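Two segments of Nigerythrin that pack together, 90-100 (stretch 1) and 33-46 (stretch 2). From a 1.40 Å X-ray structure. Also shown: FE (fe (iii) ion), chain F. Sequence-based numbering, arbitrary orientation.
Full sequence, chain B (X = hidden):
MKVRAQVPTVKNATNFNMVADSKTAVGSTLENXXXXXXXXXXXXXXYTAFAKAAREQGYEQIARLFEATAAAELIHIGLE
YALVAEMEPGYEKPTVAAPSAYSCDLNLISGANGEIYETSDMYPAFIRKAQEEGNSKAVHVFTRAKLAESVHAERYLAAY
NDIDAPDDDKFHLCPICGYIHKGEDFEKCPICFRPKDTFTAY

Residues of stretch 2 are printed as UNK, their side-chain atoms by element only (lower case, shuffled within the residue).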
# COMPACT_ATOMS: atom_id res chain seq x y z
N GLY B 90 -16.90 -0.55 33.61
CA GLY B 90 -18.24 -0.57 33.04
C GLY B 90 -18.26 -0.48 31.53
O GLY B 90 -19.31 -0.62 30.91
N TYR B 91 -17.09 -0.24 30.93
CA TYR B 91 -17.00 -0.12 29.48
C TYR B 91 -17.33 -1.42 28.76
O TYR B 91 -16.84 -2.50 29.12
CB TYR B 91 -15.59 0.31 29.07
CG TYR B 91 -15.37 0.31 27.57
CD1 TYR B 91 -15.91 1.31 26.76
CD2 TYR B 91 -14.64 -0.71 26.96
CE1 TYR B 91 -15.73 1.29 25.38
CE2 TYR B 91 -14.47 -0.74 25.58
CZ TYR B 91 -15.01 0.26 24.80
OH TYR B 91 -14.83 0.23 23.43
N GLU B 92 -18.17 -1.32 27.73
CA GLU B 92 -18.57 -2.47 26.94
C GLU B 92 -18.14 -2.24 25.49
O GLU B 92 -18.36 -1.16 24.94
CB GLU B 92 -20.09 -2.66 27.00
CG GLU B 92 -20.63 -2.87 28.40
CD GLU B 92 -20.07 -4.12 29.05
OE1 GLU B 92 -20.37 -5.23 28.56
OE2 GLU B 92 -19.34 -3.99 30.05
N LYS B 93 -17.51 -3.24 24.89
CA LYS B 93 -17.08 -3.12 23.50
C LYS B 93 -18.29 -2.90 22.61
O LYS B 93 -19.32 -3.55 22.78
CB LYS B 93 -16.33 -4.38 23.06
CG LYS B 93 -14.96 -4.53 23.70
CD LYS B 93 -14.29 -5.82 23.27
CE LYS B 93 -15.06 -7.03 23.75
NZ LYS B 93 -14.41 -8.30 23.34
N PRO B 94 -18.18 -1.98 21.65
CA PRO B 94 -19.29 -1.69 20.74
C PRO B 94 -19.45 -2.75 19.66
O PRO B 94 -18.57 -3.57 19.43
CB PRO B 94 -18.91 -0.34 20.17
CG PRO B 94 -17.42 -0.47 20.03
CD PRO B 94 -17.03 -1.10 21.35
N THR B 95 -20.61 -2.72 19.01
CA THR B 95 -20.89 -3.63 17.91
C THR B 95 -21.34 -2.73 16.77
O THR B 95 -21.91 -1.67 17.01
CB THR B 95 -22.02 -4.63 18.26
OG1 THR B 95 -23.21 -3.91 18.57
CG2 THR B 95 -21.62 -5.49 19.45
N VAL B 96 -21.05 -3.14 15.54
CA VAL B 96 -21.42 -2.35 14.38
C VAL B 96 -22.08 -3.21 13.33
O VAL B 96 -22.02 -4.44 13.38
CB VAL B 96 -20.18 -1.68 13.75
CG1 VAL B 96 -19.47 -0.82 14.78
CG2 VAL B 96 -19.24 -2.75 13.21
N ALA B 97 -22.72 -2.56 12.36
CA ALA B 97 -23.38 -3.26 11.28
C ALA B 97 -22.33 -3.55 10.22
O ALA B 97 -21.26 -2.94 10.20
CB ALA B 97 -24.49 -2.41 10.70
N ALA B 98 -22.63 -4.50 9.34
CA ALA B 98 -21.71 -4.86 8.28
C ALA B 98 -21.88 -3.91 7.10
O ALA B 98 -23.01 -3.57 6.73
CB ALA B 98 -21.95 -6.29 7.84
N PRO B 99 -20.77 -3.47 6.50
CA PRO B 99 -20.81 -2.56 5.35
C PRO B 99 -20.92 -3.39 4.07
O PRO B 99 -20.83 -4.62 4.12
CB PRO B 99 -19.48 -1.84 5.45
CG PRO B 99 -18.57 -2.96 5.88
CD PRO B 99 -19.38 -3.66 6.96
N SER B 100 -21.10 -2.72 2.95
CA SER B 100 -21.18 -3.41 1.67
C SER B 100 -19.78 -3.79 1.20
O SER B 100 -18.80 -3.12 1.51
CB SER B 100 -21.80 -2.51 0.60
OG SER B 100 -23.21 -2.55 0.64
N UNK B 33 -8.21 5.19 23.09
CA UNK B 33 -8.30 3.74 23.14
C UNK B 33 -9.70 3.31 22.68
O UNK B 33 -9.85 2.37 21.91
c UNK B 33 -6.57 3.14 24.97
c UNK B 33 -5.91 1.96 24.27
c UNK B 33 -6.45 3.01 26.48
c UNK B 33 -8.04 3.22 24.55
N UNK B 34 -10.72 4.02 23.16
CA UNK B 34 -12.09 3.71 22.79
C UNK B 34 -12.32 3.99 21.32
O UNK B 34 -13.04 3.25 20.64
c UNK B 34 -13.04 4.22 25.11
c UNK B 34 -14.05 5.09 25.84
c UNK B 34 -14.02 4.83 27.33
n UNK B 34 -14.98 5.74 28.03
c UNK B 34 -13.07 4.53 23.63
N UNK B 35 -11.72 5.06 20.82
CA UNK B 35 -11.87 5.42 19.41
C UNK B 35 -11.23 4.36 18.54
O UNK B 35 -11.76 3.99 17.49
c UNK B 35 -11.24 6.78 19.14
N UNK B 36 -10.07 3.86 18.97
CA UNK B 36 -9.38 2.83 18.22
C UNK B 36 -10.23 1.56 18.20
O UNK B 36 -10.38 0.93 17.16
c UNK B 36 -8.02 2.54 18.85
N UNK B 37 -10.79 1.20 19.34
CA UNK B 37 -11.62 0.01 19.41
C UNK B 37 -12.80 0.16 18.45
O UNK B 37 -13.14 -0.77 17.73
c UNK B 37 -10.98 -0.69 21.73
c UNK B 37 -12.14 -0.23 20.84
c UNK B 37 -13.25 -1.28 20.83
c UNK B 37 -11.31 -0.72 23.20
N UNK B 38 -13.40 1.35 18.43
CA UNK B 38 -14.53 1.60 17.54
C UNK B 38 -14.09 1.42 16.09
O UNK B 38 -14.77 0.75 15.31
c UNK B 38 -15.06 3.01 17.76
N UNK B 39 -12.95 2.01 15.75
CA UNK B 39 -12.44 1.91 14.40
C UNK B 39 -12.12 0.48 14.01
O UNK B 39 -12.42 0.05 12.90
N UNK B 40 -11.50 -0.27 14.92
CA UNK B 40 -11.14 -1.65 14.64
C UNK B 40 -12.36 -2.54 14.54
O UNK B 40 -12.36 -3.53 13.82
c UNK B 40 -8.00 -1.59 14.51
o UNK B 40 -6.77 -1.65 14.66
c UNK B 40 -8.86 -1.39 15.76
c UNK B 40 -10.18 -2.17 15.71
o UNK B 40 -8.55 -1.68 13.39
N UNK B 41 -13.41 -2.18 15.28
CA UNK B 41 -14.64 -2.95 15.23
C UNK B 41 -15.22 -2.78 13.83
O UNK B 41 -15.74 -3.73 13.24
o UNK B 41 -15.02 -2.62 17.60
c UNK B 41 -15.63 -2.46 16.31
c UNK B 41 -16.92 -3.26 16.27
N UNK B 42 -15.10 -1.57 13.29
CA UNK B 42 -15.59 -1.32 11.95
C UNK B 42 -14.72 -2.06 10.94
O UNK B 42 -15.22 -2.64 9.98
N UNK B 43 -13.41 -2.04 11.15
CA UNK B 43 -12.48 -2.72 10.26
C UNK B 43 -12.76 -4.22 10.23
O UNK B 43 -12.74 -4.85 9.17
c UNK B 43 -11.04 -2.47 10.70
N UNK B 44 -13.03 -4.79 11.39
CA UNK B 44 -13.31 -6.21 11.47
C UNK B 44 -14.56 -6.54 10.66
O UNK B 44 -14.58 -7.51 9.90
n UNK B 44 -13.55 -10.30 13.30
c UNK B 44 -13.72 -8.12 13.07
c UNK B 44 -14.82 -10.03 13.03
n UNK B 44 -14.95 -8.73 12.88
c UNK B 44 -13.51 -6.65 12.92
c UNK B 44 -12.85 -9.12 13.33
N UNK B 45 -15.59 -5.73 10.82
CA UNK B 45 -16.83 -5.95 10.09
C UNK B 45 -16.59 -5.80 8.59
O UNK B 45 -17.12 -6.57 7.78
c UNK B 45 -17.89 -4.96 10.55
N UNK B 46 -15.78 -4.83 8.21
CA UNK B 46 -15.48 -4.61 6.80
C UNK B 46 -14.73 -5.78 6.19
O UNK B 46 -15.10 -6.29 5.13
c UNK B 46 -14.67 -3.32 6.62
c UNK B 46 -12.40 -1.61 5.25
c UNK B 46 -14.54 -2.92 5.17
n UNK B 46 -11.76 -0.32 4.86
c UNK B 46 -13.89 -1.57 4.99
FE FE F . -6.76 -1.82 12.34
O HOH W 1 -15.21 2.07 21.66
O HOH W 2 -15.91 -4.27 19.64
O HOH W 3 -6.65 -2.17 10.41

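Position 33 carries four carbons, forked at the second; the nearest of them to stretch 1, CB, is still 7.5 Å from Tyr-91 OH, and a fork at the second carbon defines Leu-33. At position 34 four carbons run in a row and end in a nitrogen, the pattern of Lys-34. Its chain is extended from chi2 onward (t, t, t), and its CG lies 4.0 Å from Tyr-91 CE1, oblique to the ring. Positions 35 and 36 each hold a single carbon, hence Ala-35 and Ala-36, and neither reaches stretch 1.

Position 37 has four carbons forked at the first, one arm two carbons long, which is the signature of Ile-37. The CA-to-CB bond points toward stretch 1. The short arm, CG2, lies 3.4 Å from Tyr-91 OH and 3.8 Å from Pro-94 CD, while the end of the long arm, CD1, lies 4.0 Å from Tyr-91 CE2. Position 38 again has one carbon, Ala-38; its backbone does the touching, with CA 4.3 Å from Pro-94 CG. Position 39 has no side-chain atoms and is Gly-39.

Position 40 shows three carbons, the third carrying two oxygens, so the group is a carboxylate two carbons beyond CB: Glu-40. It is out of reach of stretch 1 and instead binds the iron through both oxygens, OE1 at 2.1 Å and OE2 at 2.3 Å from FE.

Position 41 has one carbon bearing an oxygen and a carbon, which identifies Thr-41. With chi1 at -60° (m), OG1 donates a hydrogen bond to Ile-37 O (2.6 Å), one turn back in the helix. CG2 packs 3.6 Å from Pro-94 O and 3.8 Å from Val-96 CG1. Position 42 lacks a side chain, so it is Gly-42, and Val-96 CG2 comes to 4.1 Å from its CA. Position 43, one carbon pointing away, is Ala-43.

At position 44 one carbon leads to a five-membered ring of three carbons and two nitrogens, an imidazole: His-44, with nothing of stretch 1 nearby. Position 45 has one carbon, Ala-45, aimed toward stretch 1; its CB is 3.7 Å from Val-96 CG2 and 4.1 Å from Pro-99 CD. Position 46 repeats the row of four carbons ending in nitrogen. This is Lys-46, whose CA lies 3.6 Å from Pro-99 CG while the end of the side chain leads away.

The contact sets a segment without regular secondary structure against a helix, burying 518 Å² summed over both sides. Ile-37, Thr-41 and Ala-45, spaced four residues apart, all point toward stretch 1, as do Tyr-91, Pro-94, Val-96 and Pro-99 in return. No direct hydrogen bond crosses, so apolar packing supplies the direct contact and water supplies polar links. One water donates to Lys-34 O (2.7 Å) and also bonds Tyr-91 OH (2.6 Å); another donates to both Thr-41 OG1 and Pro-94 O, each at 2.8 Å.

Stretch 2, residues 33-46: LKAAIAGETGAHAK
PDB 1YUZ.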